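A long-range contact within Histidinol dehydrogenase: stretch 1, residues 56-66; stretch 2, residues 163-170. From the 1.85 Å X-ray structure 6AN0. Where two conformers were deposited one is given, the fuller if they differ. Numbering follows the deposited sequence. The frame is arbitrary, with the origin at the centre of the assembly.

Stretch 1 (56-66) YTKKFDKAYLT
Stretch 2, residues 163-170: TPPDESGN

Stretch 1 is the end of a helix, left at K62 with positive phi (57/35), followed by an extended run through A63 to L65; stretch 2 is irregular. No direct hydrogen bond joins them, so packing and one water hold the contact. T163, extended at -155/137, lies out of reach. P164 (-79/146) has its CA-to-CB bond sideways to stretch 1, with CB 3.8 Å from D61 OD1. P165 (-76/160) points toward stretch 1, and its compact apolar ring packs against stretch 1: CG lies 3.9 Å from T57 CG2, 4.2 Å from A63 CB and 4.4 Å from L65 CD1, while CD sits 3.7 Å from D61 OD2. Lacking an amide hydrogen, neither proline can donate to the D61 carboxylate (chi1 m). A water donates to D61 O (2.7 Å) and P165 O (3.0 Å), bridging the backbones.

D166, chi1 p and pointing away, begins a type I turn to G169, closed by G169 N to D166 O (2.9 Å); its OD1 accepts from S168 N (2.9 Å) and N170 N (3.0 Å). The small side chain of A63 lets its CB come within 3.5 Å of D166 O. E167 (m, t) lies nearest A63, CA to CA 4.8 Å, and its CD rests 3.7 Å from K62 CB. S168 points away. G169 (85/9) suits positive phi, its CA 4.1 Å from L65 CD2 (m, t). N170 (chi1 m) points away.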

# COMPACT_ATOMS: atom_id res chain seq x y z
N TYR A 56 23.13 -13.61 -16.64
CA TYR A 56 22.39 -14.33 -15.61
C TYR A 56 21.38 -15.30 -16.21
O TYR A 56 21.13 -16.36 -15.64
CB TYR A 56 21.66 -13.35 -14.67
CG TYR A 56 22.58 -12.82 -13.59
CD1 TYR A 56 23.39 -11.73 -13.82
CD2 TYR A 56 22.64 -13.44 -12.34
CE1 TYR A 56 24.24 -11.25 -12.84
CE2 TYR A 56 23.49 -12.98 -11.36
CZ TYR A 56 24.29 -11.88 -11.61
OH TYR A 56 25.13 -11.41 -10.64
N THR A 57 20.79 -14.96 -17.36
CA THR A 57 19.88 -15.90 -18.00
C THR A 57 20.64 -17.14 -18.46
O THR A 57 20.17 -18.27 -18.28
CB THR A 57 19.16 -15.21 -19.15
OG1 THR A 57 18.40 -14.12 -18.62
CG2 THR A 57 18.21 -16.17 -19.85
N LYS A 58 21.82 -16.94 -19.04
CA LYS A 58 22.69 -18.06 -19.39
C LYS A 58 22.95 -18.95 -18.19
O LYS A 58 22.93 -20.19 -18.31
CB LYS A 58 24.03 -17.57 -19.94
CG LYS A 58 24.03 -17.07 -21.35
CD LYS A 58 25.44 -16.63 -21.72
CE LYS A 58 26.47 -17.69 -21.31
NZ LYS A 58 27.89 -17.27 -21.55
N LYS A 59 23.22 -18.34 -17.03
CA LYS A 59 23.66 -19.10 -15.86
C LYS A 59 22.51 -19.87 -15.23
O LYS A 59 22.67 -21.03 -14.84
CB LYS A 59 24.29 -18.15 -14.84
CG LYS A 59 24.68 -18.84 -13.53
CD LYS A 59 25.62 -17.97 -12.68
CE LYS A 59 25.79 -18.54 -11.28
NZ LYS A 59 26.82 -17.83 -10.46
N PHE A 60 21.35 -19.23 -15.07
CA PHE A 60 20.28 -19.85 -14.29
C PHE A 60 19.20 -20.49 -15.14
O PHE A 60 18.64 -21.51 -14.73
CB PHE A 60 19.68 -18.82 -13.33
CG PHE A 60 20.63 -18.43 -12.23
CD1 PHE A 60 21.36 -17.26 -12.31
CD2 PHE A 60 20.83 -19.26 -11.14
CE1 PHE A 60 22.27 -16.91 -11.30
CE2 PHE A 60 21.73 -18.92 -10.13
CZ PHE A 60 22.45 -17.74 -10.21
N ASP A 61 18.91 -19.95 -16.32
CA ASP A 61 17.91 -20.54 -17.21
C ASP A 61 18.52 -21.47 -18.25
O ASP A 61 17.77 -22.14 -18.96
CB ASP A 61 17.11 -19.43 -17.90
CG ASP A 61 16.39 -18.53 -16.91
OD1 ASP A 61 15.87 -19.05 -15.90
OD2 ASP A 61 16.36 -17.31 -17.14
N LYS A 62 19.85 -21.52 -18.35
CA LYS A 62 20.56 -22.34 -19.33
C LYS A 62 20.14 -22.00 -20.75
O LYS A 62 20.08 -22.88 -21.62
CB LYS A 62 20.37 -23.84 -19.07
CG LYS A 62 20.58 -24.27 -17.64
CD LYS A 62 21.95 -23.88 -17.13
CE LYS A 62 22.20 -24.51 -15.78
NZ LYS A 62 23.46 -24.01 -15.15
N ALA A 63 19.86 -20.73 -21.01
CA ALA A 63 19.54 -20.25 -22.35
C ALA A 63 20.44 -19.07 -22.67
O ALA A 63 20.52 -18.12 -21.89
CB ALA A 63 18.06 -19.84 -22.45
N TYR A 64 21.13 -19.14 -23.80
CA TYR A 64 21.99 -18.06 -24.27
C TYR A 64 21.17 -17.27 -25.29
O TYR A 64 21.02 -17.70 -26.43
CB TYR A 64 23.28 -18.62 -24.87
CG TYR A 64 24.41 -17.63 -25.04
CD1 TYR A 64 24.17 -16.26 -25.03
CD2 TYR A 64 25.73 -18.06 -25.21
CE1 TYR A 64 25.21 -15.35 -25.19
CE2 TYR A 64 26.77 -17.16 -25.37
CZ TYR A 64 26.50 -15.81 -25.37
OH TYR A 64 27.54 -14.91 -25.53
N LEU A 65 20.63 -16.14 -24.86
CA LEU A 65 19.77 -15.35 -25.73
C LEU A 65 20.57 -14.34 -26.54
O LEU A 65 21.62 -13.85 -26.11
CB LEU A 65 18.72 -14.60 -24.91
CG LEU A 65 17.71 -15.42 -24.12
CD1 LEU A 65 16.82 -14.45 -23.36
CD2 LEU A 65 16.92 -16.29 -25.07
N THR A 66 20.05 -14.03 -27.73
CA THR A 66 20.51 -12.86 -28.47
C THR A 66 19.64 -11.64 -28.17
O THR A 66 20.16 -10.55 -27.94
CB THR A 66 20.51 -13.12 -29.97
OG1 THR A 66 21.18 -14.36 -30.24
CG2 THR A 66 21.24 -12.00 -30.69
N THR A 163 9.26 -12.86 -17.78
CA THR A 163 9.02 -14.27 -17.48
C THR A 163 10.17 -15.06 -18.09
O THR A 163 10.60 -14.73 -19.20
CB THR A 163 7.65 -14.72 -18.04
OG1 THR A 163 7.34 -16.05 -17.59
CG2 THR A 163 7.61 -14.67 -19.55
N PRO A 164 10.73 -16.04 -17.39
CA PRO A 164 12.01 -16.64 -17.82
C PRO A 164 11.82 -17.64 -18.95
O PRO A 164 10.81 -18.35 -19.01
CB PRO A 164 12.53 -17.32 -16.55
CG PRO A 164 11.32 -17.55 -15.71
CD PRO A 164 10.39 -16.40 -15.99
N PRO A 165 12.79 -17.73 -19.86
CA PRO A 165 12.72 -18.72 -20.93
C PRO A 165 13.06 -20.12 -20.45
O PRO A 165 13.71 -20.32 -19.42
CB PRO A 165 13.79 -18.23 -21.92
CG PRO A 165 14.82 -17.59 -21.02
CD PRO A 165 14.00 -16.89 -19.95
N ASP A 166 12.62 -21.10 -21.23
CA ASP A 166 13.13 -22.45 -21.02
C ASP A 166 14.51 -22.56 -21.67
O ASP A 166 15.06 -21.59 -22.20
CB ASP A 166 12.12 -23.49 -21.51
CG ASP A 166 11.93 -23.49 -23.03
OD1 ASP A 166 12.73 -22.90 -23.78
OD2 ASP A 166 10.96 -24.13 -23.47
N GLU A 167 15.10 -23.76 -21.63
CA GLU A 167 16.47 -23.91 -22.11
C GLU A 167 16.60 -23.68 -23.61
O GLU A 167 17.71 -23.46 -24.10
CB GLU A 167 17.03 -25.28 -21.73
CG GLU A 167 16.98 -25.54 -20.23
CD GLU A 167 18.00 -26.56 -19.75
OE1 GLU A 167 18.81 -27.03 -20.58
OE2 GLU A 167 18.00 -26.88 -18.55
N SER A 168 15.49 -23.70 -24.34
CA SER A 168 15.52 -23.42 -25.77
C SER A 168 15.22 -21.97 -26.08
O SER A 168 15.14 -21.61 -27.26
CB SER A 168 14.53 -24.33 -26.49
OG SER A 168 14.80 -25.69 -26.20
N GLY A 169 15.07 -21.12 -25.06
CA GLY A 169 14.75 -19.72 -25.25
C GLY A 169 13.28 -19.39 -25.41
O GLY A 169 12.96 -18.23 -25.70
N ASN A 170 12.38 -20.33 -25.19
CA ASN A 170 10.97 -20.12 -25.47
C ASN A 170 10.15 -19.84 -24.21
O ASN A 170 10.52 -20.24 -23.10
CB ASN A 170 10.39 -21.33 -26.21
CG ASN A 170 11.05 -21.56 -27.54
OD1 ASN A 170 11.38 -22.69 -27.91
ND2 ASN A 170 11.28 -20.48 -28.28
O HOH W 1 15.23 -22.52 -18.13